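Local coordinates for hypothetical protein (Clostridium sporogenes ATCC 15579, PDB 4QRK) that is of unknown function but, as a right-handed beta-helix of the DUF2154 family, is a putative cell adhesion protein that binds a calcium ion in the crystal, at residues Val33-Asn41 and Glu113-Ile121; Asn150-Tyr161 and Asn207-Lys218. All coordinates share one frame; numbering follows the deposited sequence. Where two conformers were deposited one is given.

Contact 1 of 2, residues Val33-Asn41 and Glu113-Ile121; sequences VGKLNISGN and EFKADLSKI
Leu36 and Phe114 lie on two neighbouring parallel strands of a right-handed beta-helix, in the sheet that also holds strands 91-98 and 134-138. Five backbone hydrogen bonds join the strands: Glu113 N to Gly34 O, Leu36 N to Glu113 O, Lys115 N to Leu36 O, Ile38 N to Lys115 O and Asp117 N to Ile38 O, each 2.9 Å. On the inner face CG of Phe114 and of Leu36 is anti to the backbone N (chi1 173° and 168°), which lays the side chains abreast, Leu36 CG 3.6 Å from Phe114 CD1. Ile38 CD1 meets the ring edge near its plane, 3.7 Å from Phe114 CE1. On the outer face Asn37 lies alongside Lys115, its OD1 3.5 Å from Lys115 CB. One water donates to this OD1 and to Glu113 O, giving that carbonyl a second donor, while Asn37 ND2 donates to Asn94 OD1. Ser39 OG donates to Gly40 O (2.8 Å) and also bonds Asn96 ND2. Ser119 N bonds to Asp117 OD1 from above the carboxylate plane, an Asx turn, and Ser119 OG adds a second bond on the syn lone pair. Asp117 OD2 accepts a 2.7 Å bond from a water that in turn accepts from Gly40 N, 3.0 Å away.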
# COMPACT_ATOMS: atom_id res chain seq x y z
N VAL A 33 -10.71 0.55 9.92
CA VAL A 33 -10.53 -0.77 10.52
C VAL A 33 -10.94 -1.85 9.53
O VAL A 33 -11.88 -1.66 8.76
CB VAL A 33 -11.28 -0.93 11.89
CG1 VAL A 33 -12.75 -0.70 11.75
CG2 VAL A 33 -11.08 -2.30 12.42
N GLY A 34 -10.20 -2.94 9.52
CA GLY A 34 -10.56 -4.11 8.74
C GLY A 34 -9.48 -4.62 7.81
O GLY A 34 -8.29 -4.64 8.13
N LYS A 35 -9.91 -5.10 6.64
CA LYS A 35 -9.01 -5.75 5.69
C LYS A 35 -9.05 -5.00 4.36
O LYS A 35 -10.11 -4.74 3.79
CB LYS A 35 -9.41 -7.21 5.48
CG LYS A 35 -9.26 -8.08 6.75
CD LYS A 35 -9.89 -9.45 6.55
CE LYS A 35 -9.48 -10.44 7.63
NZ LYS A 35 -10.13 -10.16 8.95
N LEU A 36 -7.89 -4.58 3.91
CA LEU A 36 -7.76 -3.89 2.64
C LEU A 36 -6.84 -4.70 1.75
O LEU A 36 -5.69 -4.94 2.11
CB LEU A 36 -7.13 -2.51 2.89
CG LEU A 36 -6.64 -1.72 1.68
CD1 LEU A 36 -7.73 -1.50 0.68
CD2 LEU A 36 -6.09 -0.37 2.16
N ASN A 37 -7.32 -5.06 0.55
CA ASN A 37 -6.58 -5.85 -0.43
C ASN A 37 -6.54 -5.15 -1.77
O ASN A 37 -7.56 -4.72 -2.30
CB ASN A 37 -7.24 -7.20 -0.62
CG ASN A 37 -7.31 -8.01 0.64
OD1 ASN A 37 -6.32 -8.18 1.40
ND2 ASN A 37 -8.49 -8.52 0.90
N ILE A 38 -5.34 -4.97 -2.28
CA ILE A 38 -5.15 -4.28 -3.55
C ILE A 38 -4.33 -5.12 -4.48
O ILE A 38 -3.31 -5.74 -4.07
CB ILE A 38 -4.44 -2.93 -3.38
CG1 ILE A 38 -5.20 -2.04 -2.38
CG2 ILE A 38 -4.28 -2.26 -4.74
CD1 ILE A 38 -4.50 -0.68 -2.18
N SER A 39 -4.75 -5.14 -5.73
CA SER A 39 -4.03 -5.83 -6.80
C SER A 39 -4.09 -5.06 -8.08
O SER A 39 -4.77 -4.04 -8.18
CB SER A 39 -4.64 -7.20 -7.04
OG SER A 39 -5.89 -7.09 -7.70
N GLY A 40 -3.42 -5.59 -9.11
CA GLY A 40 -3.69 -5.15 -10.47
C GLY A 40 -4.91 -5.88 -11.06
O GLY A 40 -5.89 -6.20 -10.35
N ASN A 41 -4.84 -6.13 -12.36
CA ASN A 41 -5.88 -6.86 -13.13
C ASN A 41 -7.19 -6.09 -13.36
O ASN A 41 -8.27 -6.66 -13.24
CB ASN A 41 -6.17 -8.24 -12.47
CG ASN A 41 -6.47 -9.33 -13.53
OD1 ASN A 41 -6.02 -9.24 -14.67
ND2 ASN A 41 -7.22 -10.35 -13.14
N GLU A 113 -5.52 -5.32 8.45
CA GLU A 113 -4.55 -6.01 7.61
C GLU A 113 -4.57 -5.47 6.21
O GLU A 113 -5.63 -5.39 5.55
CB GLU A 113 -4.82 -7.49 7.61
CG GLU A 113 -4.73 -8.15 9.00
CD GLU A 113 -5.16 -9.60 8.97
OE1 GLU A 113 -5.69 -10.04 7.93
OE2 GLU A 113 -4.98 -10.30 9.99
N PHE A 114 -3.40 -5.03 5.78
CA PHE A 114 -3.25 -4.47 4.44
C PHE A 114 -2.38 -5.42 3.61
O PHE A 114 -1.24 -5.74 3.98
CB PHE A 114 -2.60 -3.10 4.52
CG PHE A 114 -2.24 -2.51 3.17
CD1 PHE A 114 -3.14 -2.53 2.12
CD2 PHE A 114 -1.00 -1.94 2.95
CE1 PHE A 114 -2.81 -2.00 0.87
CE2 PHE A 114 -0.66 -1.41 1.71
CZ PHE A 114 -1.56 -1.45 0.67
N LYS A 115 -2.92 -5.85 2.49
CA LYS A 115 -2.22 -6.74 1.57
C LYS A 115 -2.31 -6.17 0.17
O LYS A 115 -3.39 -5.78 -0.31
CB LYS A 115 -2.85 -8.13 1.58
CG LYS A 115 -2.79 -8.88 2.90
CD LYS A 115 -3.23 -10.33 2.64
CE LYS A 115 -3.65 -11.11 3.88
NZ LYS A 115 -2.98 -10.65 5.13
N ALA A 116 -1.16 -6.08 -0.48
CA ALA A 116 -1.13 -5.52 -1.82
C ALA A 116 -0.09 -6.15 -2.73
O ALA A 116 1.08 -6.30 -2.37
CB ALA A 116 -0.92 -3.97 -1.80
N ASP A 117 -0.56 -6.50 -3.92
CA ASP A 117 0.32 -6.89 -4.99
C ASP A 117 0.42 -5.74 -5.91
O ASP A 117 -0.52 -5.45 -6.67
CB ASP A 117 -0.22 -8.08 -5.77
CG ASP A 117 0.71 -8.48 -6.93
OD1 ASP A 117 1.88 -8.05 -6.94
OD2 ASP A 117 0.26 -9.18 -7.84
N LEU A 118 1.57 -5.07 -5.89
CA LEU A 118 1.79 -3.92 -6.76
C LEU A 118 2.87 -4.22 -7.78
O LEU A 118 3.38 -3.33 -8.44
CB LEU A 118 2.21 -2.69 -5.94
CG LEU A 118 1.26 -2.24 -4.82
CD1 LEU A 118 1.85 -1.12 -3.98
CD2 LEU A 118 -0.16 -1.88 -5.32
N SER A 119 3.19 -5.49 -7.96
CA SER A 119 4.24 -5.89 -8.89
C SER A 119 3.87 -5.65 -10.33
O SER A 119 4.73 -5.58 -11.14
CB SER A 119 4.61 -7.35 -8.71
OG SER A 119 3.48 -8.19 -8.93
N LYS A 120 2.60 -5.50 -10.65
CA LYS A 120 2.18 -5.28 -12.03
C LYS A 120 1.75 -3.87 -12.32
O LYS A 120 1.33 -3.56 -13.42
CB LYS A 120 1.05 -6.25 -12.40
CG LYS A 120 1.55 -7.69 -12.34
CD LYS A 120 0.52 -8.62 -12.84
CE LYS A 120 1.10 -9.94 -13.21
NZ LYS A 120 0.02 -10.83 -13.73
N ILE A 121 1.81 -3.02 -11.31
CA ILE A 121 1.36 -1.63 -11.42
C ILE A 121 2.54 -0.80 -11.90
O ILE A 121 3.69 -1.07 -11.53
CB ILE A 121 0.95 -1.13 -10.03
CG1 ILE A 121 -0.14 -2.02 -9.45
CG2 ILE A 121 0.49 0.32 -10.02
CD1 ILE A 121 -1.34 -2.14 -10.31
O HOH W 1 -5.98 -7.91 4.04
O HOH W 2 -1.77 -8.04 -9.20

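Contact 2 of 2, residues Asn150-Tyr161 and Asn207-Lys218; sequences NIEGGVGEATVY and NIEAGVGAINIK. With CA (calcium ion), chain B.
Asn216 holds CG anti to its carbonyl carbon (chi1 -58°), and Glu157, with CG anti to the backbone N (chi1 -161°), extends its chain across to it, bringing carboxylate and amide together with their planes 54° apart. Asn216 ND2 then serves two acceptors near its amide plane: Glu157 OE2 at 2.9 Å, met on the anti side and out of the carboxylate plane, and Thr159 OG1 at 3.2 Å. Asn216 OD1 accepts from Asn180 ND2, so both ends of this buried amide are engaged and its rotation is fixed. Tyr161 and Lys218 point the same way, the lysine CD lying 3.3 Å from ring atom CE1. On the inner face the Val160 and Ile208 side chains, from the two sheets, pass in opposite directions, with Val160 CG2 4.0 Å from Ile208 CD1. Glu152 and Glu209 run side by side on the outer face; Glu152 chelates the calcium ion through OE1 (2.7 Å) and OE2, four waters and one atom from elsewhere in the structure complete the site, and Glu209 OE1 accepts from one of those waters. The positive ion probably eases the proximity of the two carboxylates. At the corner, Val212 N bonds to Gly154 O and Gly156 N to Val212 O. Ten backbone hydrogen bonds keep Asn150 on Asn207, Ile151 on Ile208, Glu152 on Glu209 and Val155 on Val212: the stacked coils of a right-handed beta-helix, turning their corners at glycines (Gly154, Gly156, Gly211), with calcium at the outer surface.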
# COMPACT_ATOMS: atom_id res chain seq x y z
N ASN A 150 7.55 4.67 1.12
CA ASN A 150 7.65 5.04 2.54
C ASN A 150 6.61 4.29 3.35
O ASN A 150 5.42 4.39 3.07
CB ASN A 150 7.47 6.56 2.73
CG ASN A 150 8.46 7.38 1.86
OD1 ASN A 150 9.66 7.35 2.10
ND2 ASN A 150 7.94 8.07 0.83
N ILE A 151 7.06 3.54 4.37
CA ILE A 151 6.12 2.76 5.19
C ILE A 151 6.35 3.08 6.67
O ILE A 151 7.46 3.01 7.17
CB ILE A 151 6.31 1.23 4.97
CG1 ILE A 151 6.05 0.86 3.51
CG2 ILE A 151 5.33 0.48 5.80
CD1 ILE A 151 6.61 -0.45 3.10
N GLU A 152 5.29 3.44 7.35
CA GLU A 152 5.41 3.78 8.76
C GLU A 152 4.29 3.09 9.55
O GLU A 152 3.10 3.28 9.28
CB GLU A 152 5.38 5.31 8.89
CG GLU A 152 5.61 5.78 10.30
CD GLU A 152 5.62 7.29 10.42
OE1 GLU A 152 5.20 7.98 9.45
OE2 GLU A 152 6.05 7.78 11.50
N GLY A 153 4.69 2.26 10.52
CA GLY A 153 3.79 1.46 11.31
C GLY A 153 3.96 1.76 12.78
O GLY A 153 5.05 2.10 13.24
N GLY A 154 2.87 1.67 13.52
CA GLY A 154 2.89 1.88 14.95
C GLY A 154 3.26 0.57 15.62
O GLY A 154 4.38 0.38 16.06
N VAL A 155 2.28 -0.31 15.71
CA VAL A 155 2.49 -1.62 16.29
C VAL A 155 2.08 -2.66 15.24
O VAL A 155 0.96 -2.65 14.69
CB VAL A 155 1.65 -1.82 17.59
CG1 VAL A 155 1.73 -3.26 18.09
CG2 VAL A 155 2.10 -0.86 18.65
N GLY A 156 2.97 -3.59 14.96
CA GLY A 156 2.66 -4.64 14.02
C GLY A 156 3.84 -4.96 13.14
O GLY A 156 4.93 -4.42 13.29
N GLU A 157 3.59 -5.82 12.17
CA GLU A 157 4.60 -6.34 11.27
C GLU A 157 4.43 -5.75 9.89
O GLU A 157 3.31 -5.45 9.47
CB GLU A 157 4.39 -7.87 11.15
CG GLU A 157 5.57 -8.67 10.63
CD GLU A 157 5.50 -10.17 11.04
OE1 GLU A 157 4.39 -10.63 11.42
OE2 GLU A 157 6.54 -10.87 11.00
N ALA A 158 5.55 -5.59 9.18
CA ALA A 158 5.53 -5.17 7.79
C ALA A 158 6.42 -6.14 7.00
O ALA A 158 7.53 -6.48 7.45
CB ALA A 158 6.04 -3.74 7.67
N THR A 159 5.92 -6.66 5.88
CA THR A 159 6.68 -7.56 5.01
C THR A 159 6.64 -7.02 3.61
O THR A 159 5.55 -6.69 3.09
CB THR A 159 6.07 -8.96 4.96
OG1 THR A 159 6.12 -9.53 6.24
CG2 THR A 159 6.86 -9.88 3.99
N VAL A 160 7.81 -6.87 3.02
CA VAL A 160 7.91 -6.29 1.70
C VAL A 160 8.73 -7.19 0.78
O VAL A 160 9.82 -7.62 1.16
CB VAL A 160 8.56 -4.90 1.80
CG1 VAL A 160 8.50 -4.18 0.49
CG2 VAL A 160 7.83 -4.08 2.86
N TYR A 161 8.18 -7.50 -0.41
CA TYR A 161 8.88 -8.25 -1.45
C TYR A 161 9.39 -7.29 -2.51
O TYR A 161 8.64 -6.51 -3.06
CB TYR A 161 7.98 -9.32 -2.08
CG TYR A 161 7.45 -10.32 -1.06
CD1 TYR A 161 8.17 -11.44 -0.70
CD2 TYR A 161 6.21 -10.10 -0.44
CE1 TYR A 161 7.68 -12.33 0.26
CE2 TYR A 161 5.72 -10.96 0.52
CZ TYR A 161 6.45 -12.07 0.86
OH TYR A 161 5.92 -12.88 1.81
N ASN A 207 11.95 3.50 2.55
CA ASN A 207 12.07 3.81 3.96
C ASN A 207 10.97 3.08 4.74
O ASN A 207 9.80 3.21 4.40
CB ASN A 207 12.02 5.32 4.15
CG ASN A 207 13.26 6.01 3.60
OD1 ASN A 207 13.34 6.35 2.42
ND2 ASN A 207 14.24 6.19 4.46
N ILE A 208 11.35 2.29 5.74
CA ILE A 208 10.37 1.54 6.55
C ILE A 208 10.66 1.82 8.00
O ILE A 208 11.80 1.71 8.44
CB ILE A 208 10.46 0.00 6.40
CG1 ILE A 208 10.45 -0.41 4.93
CG2 ILE A 208 9.24 -0.67 7.09
CD1 ILE A 208 10.60 -1.90 4.70
N GLU A 209 9.62 2.21 8.73
CA GLU A 209 9.75 2.50 10.15
C GLU A 209 8.69 1.69 10.85
O GLU A 209 7.53 1.65 10.42
CB GLU A 209 9.49 3.98 10.46
CG GLU A 209 10.47 4.97 9.83
CD GLU A 209 10.11 6.43 10.16
OE1 GLU A 209 9.08 6.93 9.65
OE2 GLU A 209 10.84 7.06 10.95
N ALA A 210 9.06 1.05 11.94
CA ALA A 210 8.10 0.32 12.76
C ALA A 210 8.34 0.69 14.20
O ALA A 210 9.45 0.65 14.68
CB ALA A 210 8.25 -1.18 12.57
N GLY A 211 7.29 1.05 14.92
CA GLY A 211 7.45 1.34 16.34
C GLY A 211 7.78 0.08 17.10
O GLY A 211 8.87 -0.11 17.61
N VAL A 212 6.79 -0.79 17.21
CA VAL A 212 6.97 -2.10 17.81
C VAL A 212 6.53 -3.13 16.80
O VAL A 212 5.34 -3.20 16.40
CB VAL A 212 6.09 -2.24 19.08
CG1 VAL A 212 6.16 -3.63 19.62
CG2 VAL A 212 6.54 -1.26 20.15
N GLY A 213 7.46 -3.97 16.39
CA GLY A 213 7.13 -5.03 15.45
C GLY A 213 8.28 -5.37 14.54
O GLY A 213 9.35 -4.82 14.65
N ALA A 214 8.05 -6.31 13.65
CA ALA A 214 9.11 -6.83 12.81
C ALA A 214 9.02 -6.21 11.42
O ALA A 214 7.94 -5.89 10.93
CB ALA A 214 8.94 -8.33 12.70
N ILE A 215 10.17 -6.04 10.80
CA ILE A 215 10.24 -5.67 9.42
C ILE A 215 10.92 -6.79 8.67
O ILE A 215 12.08 -7.14 8.95
CB ILE A 215 11.07 -4.40 9.27
CG1 ILE A 215 10.37 -3.25 9.95
CG2 ILE A 215 11.30 -4.09 7.79
CD1 ILE A 215 11.26 -2.00 10.09
N ASN A 216 10.20 -7.36 7.71
CA ASN A 216 10.70 -8.48 6.93
C ASN A 216 10.90 -8.04 5.51
O ASN A 216 9.94 -7.65 4.86
CB ASN A 216 9.69 -9.60 6.94
CG ASN A 216 9.37 -10.07 8.35
OD1 ASN A 216 10.25 -10.46 9.09
ND2 ASN A 216 8.13 -9.98 8.73
N ILE A 217 12.13 -8.05 5.04
CA ILE A 217 12.37 -7.70 3.65
C ILE A 217 12.96 -8.88 2.89
O ILE A 217 13.87 -9.55 3.37
CB ILE A 217 13.27 -6.43 3.49
CG1 ILE A 217 14.49 -6.47 4.36
CG2 ILE A 217 12.50 -5.18 3.89
CD1 ILE A 217 15.47 -5.38 3.99
N LYS A 218 12.43 -9.08 1.69
CA LYS A 218 12.66 -10.30 0.92
C LYS A 218 12.81 -9.95 -0.56
O LYS A 218 12.17 -9.03 -1.04
CB LYS A 218 11.46 -11.26 1.09
CG LYS A 218 11.32 -11.87 2.48
CD LYS A 218 9.88 -12.31 2.75
CE LYS A 218 9.75 -13.35 3.88
NZ LYS A 218 10.68 -13.11 5.03
CA CA B . 5.58 10.47 10.53
O HOH W 3 11.77 6.38 0.23
O HOH W 4 8.73 5.89 6.74
O HOH W 5 6.34 -3.25 11.13
O HOH W 6 8.16 9.57 10.23
O HOH W 7 4.76 12.52 11.81
O HOH W 8 6.87 11.27 8.74
O HOH W 9 6.72 10.60 12.86

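In the fold
Contact 1 (33-41 with 113-121) and contact 2 (150-161 with 207-218) are successive parts of one beta-helix: their centres lie about 16 Å apart, and their nearest atoms about 7 Å, without touching. Strand 134-138 fills the gap in the sheet they share, with Leu137 packing on Phe114 and Ala116 from contact 1 and on Ile151 from contact 2. Contact 1 pairs strands of that sheet alone, its centre about 6 Å from the centre of the chain; contact 2, its centre about 12 Å from the same point, follows the coil round a corner and so also joins strands 147-153 and 203-210 of the second sheet. The calcium ion belongs to contact 2, on that second sheet.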